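Local coordinates for protein condensin complex subunit 3 (Schizosaccharomyces pombe, PDB 5OQR) that serves as a regulatory subunit of the condensin complex, which is required to convert interphase chromatin into condensed, mitotic-like chromosomes, at residues Cys509-Cys514 against Pro526-Cys531; Thr542-Leu547 against Gln583-Glu588; Glu344-Ser349 against Phe361-Leu366; Arg315-Ile320 against Asp331-Val336. All coordinates share one frame; numbering follows the deposited sequence.

Contact 1 (Cys509-Cys514 against Pro526-Cys531); sequences CLSLVC and PLYLHC
The hydroxyl of Ser511 lies amid several polar groups: its OG is 2.8 Å from Tyr528 OH, and it is hydrogen-bonded both to Leu507 O, one turn back on its own helix, and to Thr546 OG1 on helix 537-554. Tyr528 OH bonds to Leu507 O as well, so that one carbonyl is shared by the serine and the tyrosine. The tyrosine can reach this far because its CG stands anti to the carbonyl carbon (chi1 -71°), which sends the ring across to the other helix with its phenol end leading.

The aliphatic side chain of Leu510 also meets the tyrosine oxygen, with Leu510 CG 3.3 Å from Tyr528 OH. Beyond it two methyls touch, Leu510 CD2 lying 3.9 Å from Leu527 CD2. This is how neighbouring HEAT repeats are joined here: 509-514 belongs to HEAT 7 and 526-531 to HEAT 8, and the two short segments run roughly antiparallel at 142°. The segment axes come no closer than 12.4 Å, a wide spacing that the long tyrosine spans. A phenylalanine in place of Tyr528 would keep the ring, but Leu507 O would probably be left with one hydroxyl partner in place of two. Ser511 and Leu512 also pack on apolar side chains of the other protein chain in the assembly.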
loop_
_atom_site.group_PDB
_atom_site.type_symbol
_atom_site.label_atom_id
_atom_site.label_comp_id
_atom_site.label_asym_id
_atom_site.label_seq_id
_atom_site.Cartn_x
_atom_site.Cartn_y
_atom_site.Cartn_z
ATOM N N CYS A 509 -3.164 13.943 -30.820
ATOM C CA CYS A 509 -4.006 15.107 -31.067
ATOM C C CYS A 509 -5.318 14.704 -31.725
ATOM O O CYS A 509 -6.383 15.213 -31.363
ATOM C CB CYS A 509 -3.267 16.119 -31.945
ATOM S SG CYS A 509 -1.905 16.974 -31.145
ATOM N N LEU A 510 -5.256 13.797 -32.700
ATOM C CA LEU A 510 -6.473 13.328 -33.352
ATOM C C LEU A 510 -7.409 12.661 -32.353
ATOM O O LEU A 510 -8.630 12.835 -32.423
ATOM C CB LEU A 510 -6.112 12.366 -34.480
ATOM C CG LEU A 510 -7.268 11.669 -35.196
ATOM C CD1 LEU A 510 -8.313 12.660 -35.665
ATOM C CD2 LEU A 510 -6.739 10.872 -36.367
ATOM N N SER A 511 -6.854 11.905 -31.406
ATOM C CA SER A 511 -7.683 11.225 -30.416
ATOM C C SER A 511 -8.503 12.223 -29.613
ATOM O O SER A 511 -9.706 12.031 -29.407
ATOM C CB SER A 511 -6.804 10.384 -29.490
ATOM O OG SER A 511 -6.077 9.413 -30.216
ATOM N N LEU A 512 -7.867 13.302 -29.151
ATOM C CA LEU A 512 -8.560 14.271 -28.310
ATOM C C LEU A 512 -9.663 14.993 -29.068
ATOM O O LEU A 512 -10.629 15.457 -28.456
ATOM C CB LEU A 512 -7.563 15.281 -27.744
ATOM C CG LEU A 512 -6.579 14.731 -26.712
ATOM C CD1 LEU A 512 -5.467 15.725 -26.458
ATOM C CD2 LEU A 512 -7.297 14.397 -25.417
ATOM N N VAL A 513 -9.539 15.107 -30.391
ATOM C CA VAL A 513 -10.611 15.707 -31.174
ATOM C C VAL A 513 -11.766 14.730 -31.315
ATOM O O VAL A 513 -12.932 15.136 -31.368
ATOM C CB VAL A 513 -10.082 16.159 -32.548
ATOM C CG1 VAL A 513 -11.198 16.766 -33.383
ATOM C CG2 VAL A 513 -8.962 17.160 -32.375
ATOM N N CYS A 514 -11.466 13.432 -31.376
ATOM C CA CYS A 514 -12.520 12.430 -31.454
ATOM C C CYS A 514 -13.370 12.414 -30.193
ATOM O O CYS A 514 -14.553 12.069 -30.248
ATOM C CB CYS A 514 -11.907 11.056 -31.704
ATOM S SG CYS A 514 -11.222 10.868 -33.353
ATOM N N PRO A 526 -11.663 2.567 -37.317
ATOM C CA PRO A 526 -10.820 1.688 -38.146
ATOM C C PRO A 526 -9.347 2.044 -38.100
ATOM O O PRO A 526 -8.495 1.146 -38.101
ATOM C CB PRO A 526 -11.408 1.877 -39.551
ATOM C CG PRO A 526 -12.819 2.268 -39.319
ATOM C CD PRO A 526 -12.827 3.078 -38.059
ATOM N N LEU A 527 -9.020 3.335 -38.061
ATOM C CA LEU A 527 -7.622 3.748 -38.022
ATOM C C LEU A 527 -6.941 3.245 -36.756
ATOM O O LEU A 527 -5.855 2.658 -36.811
ATOM C CB LEU A 527 -7.529 5.270 -38.114
ATOM C CG LEU A 527 -6.126 5.873 -38.016
ATOM C CD1 LEU A 527 -5.262 5.414 -39.178
ATOM C CD2 LEU A 527 -6.212 7.377 -37.976
ATOM N N TYR A 528 -7.569 3.465 -35.602
ATOM C CA TYR A 528 -6.961 3.061 -34.342
ATOM C C TYR A 528 -6.938 1.550 -34.162
ATOM O O TYR A 528 -6.128 1.049 -33.376
ATOM C CB TYR A 528 -7.693 3.733 -33.184
ATOM C CG TYR A 528 -7.409 5.212 -33.126
ATOM C CD1 TYR A 528 -8.327 6.135 -33.597
ATOM C CD2 TYR A 528 -6.201 5.680 -32.631
ATOM C CE1 TYR A 528 -8.060 7.487 -33.555
ATOM C CE2 TYR A 528 -5.923 7.026 -32.586
ATOM C CZ TYR A 528 -6.853 7.925 -33.049
ATOM O OH TYR A 528 -6.572 9.269 -32.999
ATOM N N LEU A 529 -7.800 0.814 -34.864
ATOM C CA LEU A 529 -7.656 -0.637 -34.906
ATOM C C LEU A 529 -6.462 -1.034 -35.763
ATOM O O LEU A 529 -5.707 -1.942 -35.404
ATOM C CB LEU A 529 -8.934 -1.280 -35.437
ATOM C CG LEU A 529 -10.185 -1.056 -34.590
ATOM C CD1 LEU A 529 -11.418 -1.491 -35.351
ATOM C CD2 LEU A 529 -10.083 -1.800 -33.268
ATOM N N HIS A 530 -6.277 -0.358 -36.898
ATOM C CA HIS A 530 -5.088 -0.581 -37.713
ATOM C C HIS A 530 -3.821 -0.197 -36.962
ATOM O O HIS A 530 -2.757 -0.780 -37.198
ATOM C CB HIS A 530 -5.196 0.210 -39.016
ATOM C CG HIS A 530 -4.046 -0.003 -39.950
ATOM N ND1 HIS A 530 -3.050 0.932 -40.130
ATOM C CD2 HIS A 530 -3.733 -1.045 -40.755
ATOM C CE1 HIS A 530 -2.174 0.475 -41.006
ATOM N NE2 HIS A 530 -2.564 -0.722 -41.401
ATOM N N CYS A 531 -3.912 0.773 -36.050
ATOM C CA CYS A 531 -2.748 1.144 -35.253
ATOM C C CYS A 531 -2.339 0.019 -34.314
ATOM O O CYS A 531 -1.146 -0.184 -34.064
ATOM C CB CYS A 531 -3.038 2.419 -34.460
ATOM S SG CYS A 531 -3.001 3.938 -35.436
#

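Contact 2 (Thr542-Leu547 against Gln583-Glu588); sequences TAIRTL and QTLGAE
Leu585 lays its forked end over Ile544 and Arg545, and it buries more surface in the contact than any other residue. The packing is that of a HEAT-type alpha-solenoid: 542-547 lies in HEAT 8, and helix 580-597 runs beside it in nearly the same direction, the segments 12° from parallel and their axes 10.0 Å apart at the closest. Because CG of Leu585 is anti to its backbone nitrogen (chi1 -172°), both methyls are carried across to the facing helix. Leu585 CD2 sits 3.9 Å from Ile544 CB, and the two side chains slide past each other in opposite directions, Ile544 CG2 lying 3.9 Å from Leu585 CG.

Arg545 comes in at about a right angle to the leucine. Its aliphatic stem does the first touching, Arg545 CG being 4.0 Å from Leu585 CD2, and the same methyl lies over one face of the guanidinium, displaced toward its rim. Replacing Leu585 by an alanine would probably open a gap beside Ile544 and leave the arginine stem without the methyls it rests on. Arg545 and Leu585 also pack on aromatic side chains of the other protein chain.

The backbones come closest at Gly586, whose CA is 6.8 Å from Ile544 CA. On the HEAT 8 helix itself, Thr542 O accepts twice, from Thr546 N and, at 2.6 Å, from Thr546 OG1, the two donors arriving from opposite faces of the carbonyl plane.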
loop_
_atom_site.group_PDB
_atom_site.type_symbol
_atom_site.label_atom_id
_atom_site.label_comp_id
_atom_site.label_asym_id
_atom_site.label_seq_id
_atom_site.Cartn_x
_atom_site.Cartn_y
_atom_site.Cartn_z
ATOM N N THR A 542 -1.616 3.783 -27.608
ATOM C CA THR A 542 -2.430 4.909 -28.050
ATOM C C THR A 542 -3.807 4.438 -28.491
ATOM O O THR A 542 -4.810 5.119 -28.252
ATOM C CB THR A 542 -1.722 5.657 -29.185
ATOM O OG1 THR A 542 -0.530 6.267 -28.681
ATOM C CG2 THR A 542 -2.615 6.741 -29.781
ATOM N N ALA A 543 -3.874 3.273 -29.135
ATOM C CA ALA A 543 -5.158 2.731 -29.565
ATOM C C ALA A 543 -6.032 2.375 -28.369
ATOM O O ALA A 543 -7.218 2.717 -28.335
ATOM C CB ALA A 543 -4.933 1.509 -30.452
ATOM N N ILE A 544 -5.460 1.691 -27.375
ATOM C CA ILE A 544 -6.240 1.267 -26.213
ATOM C C ILE A 544 -6.839 2.474 -25.504
ATOM O O ILE A 544 -8.025 2.485 -25.155
ATOM C CB ILE A 544 -5.370 0.431 -25.254
ATOM C CG1 ILE A 544 -4.833 -0.826 -25.946
ATOM C CG2 ILE A 544 -6.156 0.046 -24.002
ATOM C CD1 ILE A 544 -5.888 -1.834 -26.349
ATOM N N ARG A 545 -6.026 3.503 -25.261
ATOM C CA ARG A 545 -6.531 4.687 -24.574
ATOM C C ARG A 545 -7.595 5.390 -25.402
ATOM O O ARG A 545 -8.619 5.833 -24.870
ATOM C CB ARG A 545 -5.386 5.651 -24.263
ATOM C CG ARG A 545 -4.298 5.090 -23.368
ATOM C CD ARG A 545 -3.342 6.189 -22.923
ATOM N NE ARG A 545 -2.056 5.661 -22.483
ATOM C CZ ARG A 545 -0.995 5.507 -23.267
ATOM N NH1 ARG A 545 -1.049 5.839 -24.550
ATOM N NH2 ARG A 545 0.129 5.016 -22.767
ATOM N N THR A 546 -7.369 5.508 -26.709
ATOM C CA THR A 546 -8.305 6.228 -27.565
ATOM C C THR A 546 -9.647 5.514 -27.632
ATOM O O THR A 546 -10.695 6.113 -27.371
ATOM C CB THR A 546 -7.712 6.386 -28.963
ATOM O OG1 THR A 546 -6.424 7.000 -28.867
ATOM C CG2 THR A 546 -8.615 7.237 -29.837
ATOM N N LEU A 547 -9.632 4.227 -27.983
ATOM C CA LEU A 547 -10.877 3.477 -28.108
ATOM C C LEU A 547 -11.603 3.390 -26.771
ATOM O O LEU A 547 -12.834 3.484 -26.719
ATOM C CB LEU A 547 -10.584 2.087 -28.668
ATOM C CG LEU A 547 -10.177 2.101 -30.144
ATOM C CD1 LEU A 547 -9.338 0.892 -30.498
ATOM C CD2 LEU A 547 -11.404 2.164 -31.023
ATOM N N GLN A 583 0.235 -4.563 -21.142
ATOM C CA GLN A 583 -0.651 -5.459 -20.411
ATOM C C GLN A 583 -1.400 -4.708 -19.320
ATOM O O GLN A 583 -2.623 -4.836 -19.186
ATOM C CB GLN A 583 0.157 -6.604 -19.811
ATOM C CG GLN A 583 -0.677 -7.789 -19.371
ATOM C CD GLN A 583 0.111 -8.753 -18.514
ATOM O OE1 GLN A 583 0.912 -8.342 -17.677
ATOM N NE2 GLN A 583 -0.102 -10.045 -18.730
ATOM N N THR A 584 -0.677 -3.923 -18.522
ATOM C CA THR A 584 -1.323 -3.134 -17.480
ATOM C C THR A 584 -2.361 -2.191 -18.064
ATOM O O THR A 584 -3.346 -1.860 -17.396
ATOM C CB THR A 584 -0.276 -2.338 -16.701
ATOM O OG1 THR A 584 0.726 -3.228 -16.197
ATOM C CG2 THR A 584 -0.918 -1.593 -15.535
ATOM N N LEU A 585 -2.160 -1.745 -19.302
ATOM C CA LEU A 585 -3.084 -0.796 -19.905
ATOM C C LEU A 585 -4.377 -1.480 -20.329
ATOM O O LEU A 585 -5.471 -0.981 -20.052
ATOM C CB LEU A 585 -2.420 -0.107 -21.098
ATOM C CG LEU A 585 -3.210 1.044 -21.716
ATOM C CD1 LEU A 585 -3.426 2.160 -20.708
ATOM C CD2 LEU A 585 -2.491 1.560 -22.944
ATOM N N GLY A 586 -4.267 -2.621 -21.012
ATOM C CA GLY A 586 -5.455 -3.395 -21.327
ATOM C C GLY A 586 -6.250 -3.749 -20.086
ATOM O O GLY A 586 -7.474 -3.602 -20.052
ATOM N N ALA A 587 -5.560 -4.202 -19.040
ATOM C CA ALA A 587 -6.236 -4.515 -17.788
ATOM C C ALA A 587 -6.960 -3.297 -17.238
ATOM O O ALA A 587 -8.106 -3.395 -16.787
ATOM C CB ALA A 587 -5.233 -5.047 -16.766
ATOM N N GLU A 588 -6.307 -2.135 -17.266
ATOM C CA GLU A 588 -6.931 -0.926 -16.742
ATOM C C GLU A 588 -8.125 -0.513 -17.592
ATOM O O GLU A 588 -9.176 -0.148 -17.056
ATOM C CB GLU A 588 -5.905 0.203 -16.671
ATOM C CG GLU A 588 -6.353 1.384 -15.834
ATOM C CD GLU A 588 -5.293 2.460 -15.725
ATOM O OE1 GLU A 588 -4.175 2.253 -16.243
ATOM O OE2 GLU A 588 -5.578 3.513 -15.119
#

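Contact 3 (Glu344-Ser349 against Phe361-Leu366); sequences ERQYVS and FIIEQL
Apolar packing carries the contact between Gln346 and Ile363. The glutamine stem and the isoleucine slide past each other in opposite directions, with Gln346 CG 3.6 Å from Ile363 CG1. The far end of the same isoleucine goes to the next residue, where Ile363 CD1 comes to 3.8 Å from Tyr347 CD1, the two side chains crossing at about a right angle. Tyr347 starts out turned from the neighbouring helix, yet its ring comes back far enough for its CD1 to meet that methyl.

A second kind of meeting sets an amide against hydrocarbon. Gln346 bends at its second torsion (chi2 62°), and this brings the amide group onto Ile362. The branch methyl CG2 of Ile362 is 3.6 Å from Gln346 CD, and the other end, Ile362 CD1, lies 3.5 Å from Gln346 OE1.

The polar ends look for partners beyond the two segments. Gln346 OE1 is hydrogen-bonded to Ser359 OG, just ahead on helix 356-372, and Tyr347 OH to His405 NE2 on helix 399-412. Helices 336-348 and 356-372 follow one another in the chain as an antiparallel hairpin, as is usual in a HEAT-type solenoid; here the angle between the segments is 165° and their axes approach to 9.9 Å.

No hydrogen bond joins the two segments directly, so van der Waals packing is what joins them, while the bonds to Ser359 and His405 give Gln346 OE1 and Tyr347 OH their partners and probably help fix how these side chains are turned.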
loop_
_atom_site.group_PDB
_atom_site.type_symbol
_atom_site.label_atom_id
_atom_site.label_comp_id
_atom_site.label_asym_id
_atom_site.label_seq_id
_atom_site.Cartn_x
_atom_site.Cartn_y
_atom_site.Cartn_z
ATOM N N GLU A 344 7.728 36.445 -14.339
ATOM C CA GLU A 344 8.500 36.987 -15.452
ATOM C C GLU A 344 9.967 37.184 -15.087
ATOM O O GLU A 344 10.841 36.995 -15.939
ATOM C CB GLU A 344 7.874 38.291 -15.938
ATOM C CG GLU A 344 6.524 38.069 -16.602
ATOM C CD GLU A 344 6.279 38.980 -17.780
ATOM O OE1 GLU A 344 5.751 40.091 -17.567
ATOM O OE2 GLU A 344 6.616 38.585 -18.919
ATOM N N ARG A 345 10.263 37.547 -13.839
ATOM C CA ARG A 345 11.652 37.536 -13.392
ATOM C C ARG A 345 12.262 36.154 -13.563
ATOM O O ARG A 345 13.435 36.023 -13.927
ATOM C CB ARG A 345 11.752 37.964 -11.928
ATOM C CG ARG A 345 11.342 39.388 -11.648
ATOM C CD ARG A 345 11.628 39.760 -10.203
ATOM N NE ARG A 345 13.043 40.050 -9.968
ATOM C CZ ARG A 345 13.898 39.250 -9.338
ATOM N NH1 ARG A 345 13.510 38.080 -8.848
ATOM N NH2 ARG A 345 15.160 39.631 -9.187
ATOM N N GLN A 346 11.477 35.108 -13.297
ATOM C CA GLN A 346 12.007 33.752 -13.338
ATOM C C GLN A 346 12.276 33.295 -14.764
ATOM O O GLN A 346 13.182 32.485 -14.990
ATOM C CB GLN A 346 11.034 32.800 -12.639
ATOM C CG GLN A 346 11.696 31.605 -11.976
ATOM C CD GLN A 346 12.659 31.999 -10.873
ATOM O OE1 GLN A 346 13.769 31.479 -10.791
ATOM N NE2 GLN A 346 12.238 32.918 -10.016
ATOM N N TYR A 347 11.509 33.793 -15.737
ATOM C CA TYR A 347 11.807 33.503 -17.137
ATOM C C TYR A 347 13.246 33.857 -17.480
ATOM O O TYR A 347 13.906 33.143 -18.242
ATOM C CB TYR A 347 10.861 34.277 -18.053
ATOM C CG TYR A 347 9.424 33.825 -18.042
ATOM C CD1 TYR A 347 9.088 32.487 -17.894
ATOM C CD2 TYR A 347 8.399 34.744 -18.191
ATOM C CE1 TYR A 347 7.771 32.083 -17.890
ATOM C CE2 TYR A 347 7.089 34.355 -18.187
ATOM C CZ TYR A 347 6.778 33.024 -18.037
ATOM O OH TYR A 347 5.463 32.643 -18.036
ATOM N N VAL A 348 13.743 34.972 -16.942
ATOM C CA VAL A 348 15.110 35.392 -17.226
ATOM C C VAL A 348 16.092 34.288 -16.856
ATOM O O VAL A 348 17.049 34.015 -17.590
ATOM C CB VAL A 348 15.425 36.707 -16.486
ATOM C CG1 VAL A 348 16.873 37.125 -16.708
ATOM C CG2 VAL A 348 14.483 37.810 -16.940
ATOM N N SER A 349 15.869 33.634 -15.715
ATOM C CA SER A 349 16.758 32.576 -15.257
ATOM C C SER A 349 16.751 31.357 -16.170
ATOM O O SER A 349 17.628 30.501 -16.032
ATOM C CB SER A 349 16.379 32.156 -13.836
ATOM O OG SER A 349 16.703 33.165 -12.899
ATOM N N PHE A 361 11.182 24.372 -12.122
ATOM C CA PHE A 361 10.444 23.961 -10.935
ATOM C C PHE A 361 9.806 25.157 -10.241
ATOM O O PHE A 361 8.656 25.078 -9.793
ATOM C CB PHE A 361 11.378 23.217 -9.982
ATOM C CG PHE A 361 10.682 22.598 -8.808
ATOM C CD1 PHE A 361 9.911 21.459 -8.965
ATOM C CD2 PHE A 361 10.804 23.147 -7.544
ATOM C CE1 PHE A 361 9.270 20.886 -7.887
ATOM C CE2 PHE A 361 10.167 22.576 -6.463
ATOM C CZ PHE A 361 9.399 21.445 -6.634
ATOM N N ILE A 362 10.533 26.272 -10.146
ATOM C CA ILE A 362 9.993 27.468 -9.502
ATOM C C ILE A 362 8.788 27.988 -10.274
ATOM O O ILE A 362 7.738 28.285 -9.694
ATOM C CB ILE A 362 11.089 28.543 -9.376
ATOM C CG1 ILE A 362 12.201 28.055 -8.448
ATOM C CG2 ILE A 362 10.509 29.854 -8.853
ATOM C CD1 ILE A 362 13.464 28.879 -8.514
ATOM N N ILE A 363 8.926 28.120 -11.594
ATOM C CA ILE A 363 7.811 28.582 -12.417
ATOM C C ILE A 363 6.620 27.647 -12.263
ATOM O O ILE A 363 5.469 28.090 -12.186
ATOM C CB ILE A 363 8.256 28.707 -13.887
ATOM C CG1 ILE A 363 9.280 29.835 -14.029
ATOM C CG2 ILE A 363 7.058 28.961 -14.804
ATOM C CD1 ILE A 363 10.018 29.838 -15.349
ATOM N N GLU A 364 6.881 26.341 -12.216
ATOM C CA GLU A 364 5.817 25.367 -11.995
ATOM C C GLU A 364 5.028 25.694 -10.732
ATOM O O GLU A 364 3.793 25.714 -10.743
ATOM C CB GLU A 364 6.424 23.969 -11.909
ATOM C CG GLU A 364 5.418 22.846 -11.836
ATOM C CD GLU A 364 6.083 21.484 -11.873
ATOM O OE1 GLU A 364 5.609 20.562 -11.175
ATOM O OE2 GLU A 364 7.093 21.340 -12.594
ATOM N N GLN A 365 5.730 25.969 -9.634
ATOM C CA GLN A 365 5.049 26.284 -8.382
ATOM C C GLN A 365 4.229 27.561 -8.500
ATOM O O GLN A 365 3.116 27.642 -7.967
ATOM C CB GLN A 365 6.069 26.402 -7.248
ATOM C CG GLN A 365 6.901 25.148 -7.024
ATOM C CD GLN A 365 6.061 23.885 -7.025
ATOM O OE1 GLN A 365 4.994 23.837 -6.419
ATOM N NE2 GLN A 365 6.534 22.860 -7.722
ATOM N N LEU A 366 4.755 28.571 -9.195
ATOM C CA LEU A 366 4.034 29.832 -9.320
ATOM C C LEU A 366 2.772 29.665 -10.156
ATOM O O LEU A 366 1.744 30.288 -9.870
ATOM C CB LEU A 366 4.945 30.898 -9.929
ATOM C CG LEU A 366 6.179 31.291 -9.114
ATOM C CD1 LEU A 366 6.974 32.355 -9.847
ATOM C CD2 LEU A 366 5.792 31.780 -7.727
#

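Contact 4 (Arg315-Ile320 against Asp331-Val336); sequences RTFNEI and DKMPEV
Met333 reaches out of its loop to touch both Phe317 and Asn318. Its chain is bent at chi2 (-67°) and again at the sulfur, which brings the terminal methyl back to the phenyl ring: Met333 CE is 3.6 Å from Phe317 CD2. The sulfur lies at the ring edge, with Met333 SD 5.4 Å from the centroid of the Phe317 ring and 79° off the normal, a Met-aromatic contact. Asn318 crosses the inner part of the methionine at a slant, Asn318 CB 3.8 Å from Met333 SD and Asn318 OD1 3.4 Å from Met333 CG. The amide nitrogen of Asn318 is turned to another partner, Ser372 OG.

Away from this buried cluster the contact thins out. Asp331 and Glu335 are exposed to solvent, and Glu335 takes the N-cap position of helix 336-348. On helix 308-324, at partly exposed residues that do not touch the loop, Arg315 NE makes a salt bridge of 3.1 Å to Glu319 OE2 one turn on; the bond is nearly straight, and the oxygen lies in the guanidinium plane.

In the fold, residues 331-335 join the short helix 327-330 to helix 336-348 and lie against helix 308-324 as they do so. Phe298 touches both Phe317 and Met333, Trp303 of helix 300-304 packs on Met333, and helix 275-288 adjoins Thr316 and Ile320.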
loop_
_atom_site.group_PDB
_atom_site.type_symbol
_atom_site.label_atom_id
_atom_site.label_comp_id
_atom_site.label_asym_id
_atom_site.label_seq_id
_atom_site.Cartn_x
_atom_site.Cartn_y
_atom_site.Cartn_z
ATOM N N ARG A 315 3.801 27.407 -2.452
ATOM C CA ARG A 315 2.699 26.765 -3.160
ATOM C C ARG A 315 1.927 25.828 -2.240
ATOM O O ARG A 315 0.700 25.714 -2.346
ATOM C CB ARG A 315 3.235 26.016 -4.380
ATOM C CG ARG A 315 2.263 25.015 -4.997
ATOM C CD ARG A 315 2.467 23.615 -4.427
ATOM N NE ARG A 315 1.627 22.620 -5.089
ATOM C CZ ARG A 315 2.052 21.718 -5.967
ATOM N NH1 ARG A 315 1.189 20.869 -6.502
ATOM N NH2 ARG A 315 3.329 21.648 -6.315
ATOM N N THR A 316 2.627 25.140 -1.336
ATOM C CA THR A 316 1.952 24.241 -0.406
ATOM C C THR A 316 1.229 25.021 0.684
ATOM O O THR A 316 0.094 24.688 1.043
ATOM C CB THR A 316 2.958 23.270 0.213
ATOM O OG1 THR A 316 3.707 22.623 -0.824
ATOM C CG2 THR A 316 2.238 22.211 1.037
ATOM N N PHE A 317 1.877 26.051 1.231
ATOM C CA PHE A 317 1.226 26.922 2.202
ATOM C C PHE A 317 -0.070 27.485 1.632
ATOM O O PHE A 317 -1.113 27.478 2.295
ATOM C CB PHE A 317 2.186 28.044 2.602
ATOM C CG PHE A 317 1.544 29.152 3.386
ATOM C CD1 PHE A 317 1.519 29.116 4.766
ATOM C CD2 PHE A 317 0.985 30.241 2.741
ATOM C CE1 PHE A 317 0.936 30.135 5.487
ATOM C CE2 PHE A 317 0.399 31.262 3.457
ATOM C CZ PHE A 317 0.378 31.210 4.832
ATOM N N ASN A 318 -0.016 27.977 0.395
ATOM C CA ASN A 318 -1.219 28.469 -0.266
ATOM C C ASN A 318 -2.233 27.347 -0.456
ATOM O O ASN A 318 -3.443 27.564 -0.328
ATOM C CB ASN A 318 -0.840 29.100 -1.608
ATOM C CG ASN A 318 -2.029 29.672 -2.346
ATOM O OD1 ASN A 318 -2.613 30.666 -1.924
ATOM N ND2 ASN A 318 -2.382 29.058 -3.466
ATOM N N GLU A 319 -1.756 26.140 -0.752
ATOM C CA GLU A 319 -2.652 25.002 -0.928
ATOM C C GLU A 319 -3.361 24.649 0.375
ATOM O O GLU A 319 -4.564 24.367 0.377
ATOM C CB GLU A 319 -1.859 23.806 -1.450
ATOM C CG GLU A 319 -2.637 22.881 -2.359
ATOM C CD GLU A 319 -1.727 22.049 -3.239
ATOM O OE1 GLU A 319 -1.380 20.918 -2.838
ATOM O OE2 GLU A 319 -1.342 22.533 -4.325
ATOM N N ILE A 320 -2.631 24.663 1.490
ATOM C CA ILE A 320 -3.223 24.346 2.788
ATOM C C ILE A 320 -4.296 25.369 3.142
ATOM O O ILE A 320 -5.452 25.020 3.410
ATOM C CB ILE A 320 -2.132 24.282 3.872
ATOM C CG1 ILE A 320 -1.185 23.111 3.605
ATOM C CG2 ILE A 320 -2.749 24.153 5.263
ATOM C CD1 ILE A 320 0.107 23.180 4.387
ATOM N N ASP A 331 -3.871 36.191 2.904
ATOM C CA ASP A 331 -3.496 37.566 2.602
ATOM C C ASP A 331 -1.989 37.728 2.466
ATOM O O ASP A 331 -1.532 38.746 1.939
ATOM C CB ASP A 331 -4.024 38.506 3.687
ATOM C CG ASP A 331 -5.520 38.750 3.576
ATOM O OD1 ASP A 331 -6.048 38.720 2.445
ATOM O OD2 ASP A 331 -6.168 38.977 4.620
ATOM N N LYS A 332 -1.208 36.749 2.926
ATOM C CA LYS A 332 0.238 36.805 2.768
ATOM C C LYS A 332 0.687 36.384 1.377
ATOM O O LYS A 332 1.828 36.665 0.997
ATOM C CB LYS A 332 0.909 35.920 3.816
ATOM C CG LYS A 332 0.513 36.266 5.235
ATOM C CD LYS A 332 1.254 35.419 6.245
ATOM C CE LYS A 332 0.762 35.699 7.650
ATOM N NZ LYS A 332 1.674 35.141 8.681
ATOM N N MET A 333 -0.174 35.723 0.616
ATOM C CA MET A 333 0.158 35.374 -0.752
ATOM C C MET A 333 -0.068 36.576 -1.667
ATOM O O MET A 333 -0.956 37.394 -1.420
ATOM C CB MET A 333 -0.687 34.197 -1.224
ATOM C CG MET A 333 -0.391 32.889 -0.508
ATOM S SD MET A 333 1.251 32.232 -0.854
ATOM C CE MET A 333 2.195 32.872 0.524
ATOM N N PRO A 334 0.719 36.700 -2.730
ATOM C CA PRO A 334 0.707 37.930 -3.522
ATOM C C PRO A 334 -0.492 38.007 -4.450
ATOM O O PRO A 334 -1.139 37.011 -4.772
ATOM C CB PRO A 334 2.009 37.840 -4.322
ATOM C CG PRO A 334 2.227 36.387 -4.497
ATOM C CD PRO A 334 1.690 35.724 -3.253
ATOM N N GLU A 335 -0.777 39.233 -4.875
ATOM C CA GLU A 335 -1.780 39.464 -5.895
ATOM C C GLU A 335 -1.246 39.018 -7.253
ATOM O O GLU A 335 -0.037 38.899 -7.468
ATOM C CB GLU A 335 -2.168 40.942 -5.933
ATOM C CG GLU A 335 -2.601 41.506 -4.582
ATOM C CD GLU A 335 -4.105 41.531 -4.414
ATOM O OE1 GLU A 335 -4.774 42.286 -5.151
ATOM O OE2 GLU A 335 -4.621 40.787 -3.553
ATOM N N VAL A 336 -2.170 38.765 -8.180
ATOM C CA VAL A 336 -1.777 38.257 -9.490
ATOM C C VAL A 336 -0.815 39.213 -10.180
ATOM O O VAL A 336 0.059 38.782 -10.943
ATOM C CB VAL A 336 -3.025 37.997 -10.355
ATOM C CG1 VAL A 336 -3.912 36.954 -9.709
ATOM C CG2 VAL A 336 -3.783 39.277 -10.568
#

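Following the chain from the N terminus, contact 4 comes first: helix 308-324 meets the loop after helix 327-330, with ten residues between the two segments. Contact 3 then closes the turn between helices 336-348 and 356-372. Much later, contact 1 closes the turn from helix 500-514 to 518-534, and contact 2 joins helix 537-554 to 580-597 across 35 intervening residues that include helix 563-574. All four are in series; none nests or crosses. They form two neighbouring pairs: Arg315 NH2 and Gln365 OE1, 2.8 Å apart, connect contacts 4 and 3, while Ser511 and Thr546 connect contacts 1 and 2. The centres of contacts 1 and 3 lie about 36 Å apart.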